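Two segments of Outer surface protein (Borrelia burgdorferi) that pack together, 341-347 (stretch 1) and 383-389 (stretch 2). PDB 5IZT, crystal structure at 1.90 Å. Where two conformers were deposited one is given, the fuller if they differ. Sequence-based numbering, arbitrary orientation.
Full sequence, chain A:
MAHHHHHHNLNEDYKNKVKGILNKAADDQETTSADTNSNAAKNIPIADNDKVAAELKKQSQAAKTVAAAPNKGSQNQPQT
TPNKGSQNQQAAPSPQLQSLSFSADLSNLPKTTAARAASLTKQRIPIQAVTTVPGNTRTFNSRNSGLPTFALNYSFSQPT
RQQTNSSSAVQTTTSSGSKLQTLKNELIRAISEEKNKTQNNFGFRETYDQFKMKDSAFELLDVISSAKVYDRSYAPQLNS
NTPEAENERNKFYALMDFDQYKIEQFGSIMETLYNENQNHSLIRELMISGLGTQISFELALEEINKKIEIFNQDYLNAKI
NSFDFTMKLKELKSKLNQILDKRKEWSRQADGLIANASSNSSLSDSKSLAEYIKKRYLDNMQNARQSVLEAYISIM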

# COMPACT_ATOMS: atom_id res chain seq x y z
N ASP A 341 7.37 7.48 1.58
CA ASP A 341 7.14 8.47 0.54
C ASP A 341 6.46 7.86 -0.68
O ASP A 341 5.60 8.50 -1.31
CB ASP A 341 8.47 9.11 0.14
CG ASP A 341 8.33 10.02 -1.06
OD1 ASP A 341 7.71 11.09 -0.92
OD2 ASP A 341 8.84 9.67 -2.14
N LYS A 342 6.86 6.64 -1.06
CA LYS A 342 6.27 6.04 -2.25
C LYS A 342 4.89 5.45 -1.96
O LYS A 342 4.03 5.48 -2.85
CB LYS A 342 7.21 4.99 -2.84
CG LYS A 342 8.50 5.59 -3.35
CD LYS A 342 8.24 6.55 -4.50
CE LYS A 342 9.52 7.18 -5.04
NZ LYS A 342 9.21 8.03 -6.24
N ARG A 343 4.64 4.98 -0.74
CA ARG A 343 3.27 4.61 -0.40
C ARG A 343 2.38 5.84 -0.44
O ARG A 343 1.25 5.79 -0.96
CB ARG A 343 3.20 3.92 0.97
CG ARG A 343 1.76 3.59 1.42
CD ARG A 343 1.69 2.89 2.77
NE ARG A 343 0.32 2.84 3.31
CZ ARG A 343 -0.26 3.84 3.97
NH1 ARG A 343 0.40 4.98 4.17
NH2 ARG A 343 -1.50 3.70 4.43
N LYS A 344 2.87 6.97 0.10
CA LYS A 344 2.11 8.22 0.02
C LYS A 344 1.89 8.65 -1.43
O LYS A 344 0.84 9.21 -1.76
CB LYS A 344 2.84 9.33 0.80
N GLU A 345 2.88 8.41 -2.30
CA GLU A 345 2.70 8.78 -3.71
C GLU A 345 1.56 8.01 -4.37
O GLU A 345 0.80 8.59 -5.16
CB GLU A 345 4.01 8.57 -4.48
CG GLU A 345 3.96 9.00 -5.94
CD GLU A 345 3.59 10.46 -6.13
OE1 GLU A 345 3.74 11.26 -5.18
OE2 GLU A 345 3.16 10.82 -7.26
N TRP A 346 1.43 6.71 -4.08
CA TRP A 346 0.28 5.96 -4.59
C TRP A 346 -1.02 6.58 -4.13
O TRP A 346 -1.95 6.78 -4.92
CB TRP A 346 0.35 4.49 -4.15
CG TRP A 346 -0.62 3.61 -4.88
CD1 TRP A 346 -0.35 2.80 -5.95
CD2 TRP A 346 -2.04 3.49 -4.64
NE1 TRP A 346 -1.51 2.17 -6.37
CE2 TRP A 346 -2.55 2.58 -5.58
CE3 TRP A 346 -2.91 4.05 -3.69
CZ2 TRP A 346 -3.90 2.22 -5.62
CZ3 TRP A 346 -4.26 3.69 -3.73
CH2 TRP A 346 -4.73 2.79 -4.69
N SER A 347 -1.10 6.89 -2.83
CA SER A 347 -2.30 7.50 -2.26
C SER A 347 -2.58 8.86 -2.89
O SER A 347 -3.74 9.21 -3.13
CB SER A 347 -2.12 7.63 -0.74
OG SER A 347 -3.36 7.78 -0.08
N ASN A 383 4.64 2.67 -10.79
CA ASN A 383 6.01 3.07 -10.46
C ASN A 383 6.18 3.22 -8.95
O ASN A 383 7.23 2.87 -8.39
CB ASN A 383 6.36 4.38 -11.18
CG ASN A 383 6.57 4.18 -12.69
OD1 ASN A 383 6.87 3.07 -13.13
ND2 ASN A 383 6.44 5.25 -13.47
N ALA A 384 5.14 3.71 -8.27
CA ALA A 384 5.20 3.78 -6.81
C ALA A 384 5.27 2.39 -6.19
O ALA A 384 6.06 2.16 -5.26
CB ALA A 384 4.01 4.57 -6.26
N ARG A 385 4.44 1.45 -6.69
CA ARG A 385 4.47 0.08 -6.18
C ARG A 385 5.85 -0.52 -6.34
O ARG A 385 6.39 -1.12 -5.40
CB ARG A 385 3.43 -0.78 -6.91
CG ARG A 385 3.28 -2.22 -6.34
CD ARG A 385 4.32 -3.21 -6.88
NE ARG A 385 4.20 -4.54 -6.28
CZ ARG A 385 4.64 -4.86 -5.06
NH1 ARG A 385 5.23 -3.94 -4.31
NH2 ARG A 385 4.48 -6.09 -4.59
N GLN A 386 6.43 -0.39 -7.53
CA GLN A 386 7.75 -0.95 -7.80
C GLN A 386 8.81 -0.32 -6.91
O GLN A 386 9.76 -1.00 -6.49
CB GLN A 386 8.08 -0.74 -9.28
CG GLN A 386 9.46 -1.19 -9.72
CD GLN A 386 9.62 -2.70 -9.68
OE1 GLN A 386 8.64 -3.44 -9.73
NE2 GLN A 386 10.86 -3.16 -9.59
N SER A 387 8.68 0.97 -6.61
CA SER A 387 9.68 1.62 -5.77
C SER A 387 9.63 1.09 -4.34
O SER A 387 10.68 0.93 -3.70
CB SER A 387 9.48 3.13 -5.78
OG SER A 387 10.54 3.77 -5.09
N VAL A 388 8.43 0.84 -3.82
CA VAL A 388 8.32 0.28 -2.47
C VAL A 388 8.93 -1.12 -2.45
O VAL A 388 9.67 -1.48 -1.52
CB VAL A 388 6.86 0.27 -1.99
CG1 VAL A 388 6.76 -0.45 -0.64
CG2 VAL A 388 6.32 1.70 -1.84
N LEU A 389 8.63 -1.91 -3.48
CA LEU A 389 9.18 -3.26 -3.62
C LEU A 389 10.70 -3.25 -3.67
O LEU A 389 11.37 -4.06 -3.02
CB LEU A 389 8.60 -3.91 -4.88
CG LEU A 389 9.15 -5.29 -5.20
CD1 LEU A 389 8.81 -6.21 -4.03
CD2 LEU A 389 8.60 -5.82 -6.51

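Two helical segments pack almost antiparallel, their axes 8.5 Å apart at closest approach and 163° between their directions. No hydrogen bond crosses between them. Van der Waals contact does the work, and the two stretches together bury 265 Å².

The nearest CA atoms across the stretches are those of Lys342 and Ala384, 5.2 Å apart. Ala384 is buried and has only a methyl group to place there. Its CB sits 3.5 Å from Lys342 O and 4.2 Å from Trp346 CB. Lys342 O also accepts the backbone hydrogen bond from Trp346 N, so the methyl rests against a regular helical turn.

In stretch 1, Lys342 has the most area covered, 71 Å². Its CB points toward stretch 2 and lies 3.6 Å from Val388 CG2. Chi1 m places Lys342 CG 3.2 Å from Ser387 OG; chi2 m then directs CD. Chi3 and chi4 are t, and the chain runs on past Ser387 OG, 3.6 Å from Lys342 CE. Ser387 is small enough to sit beside this aliphatic chain; its OG, with chi1 t, is hydrogen-bonded elsewhere in the structure.

Val388 has chi1 t, and its CG2 also reaches within 3.8 Å of Arg343 N. Glu345 starts toward stretch 2, but with chi1 t and chi2 p its carboxylate leads away.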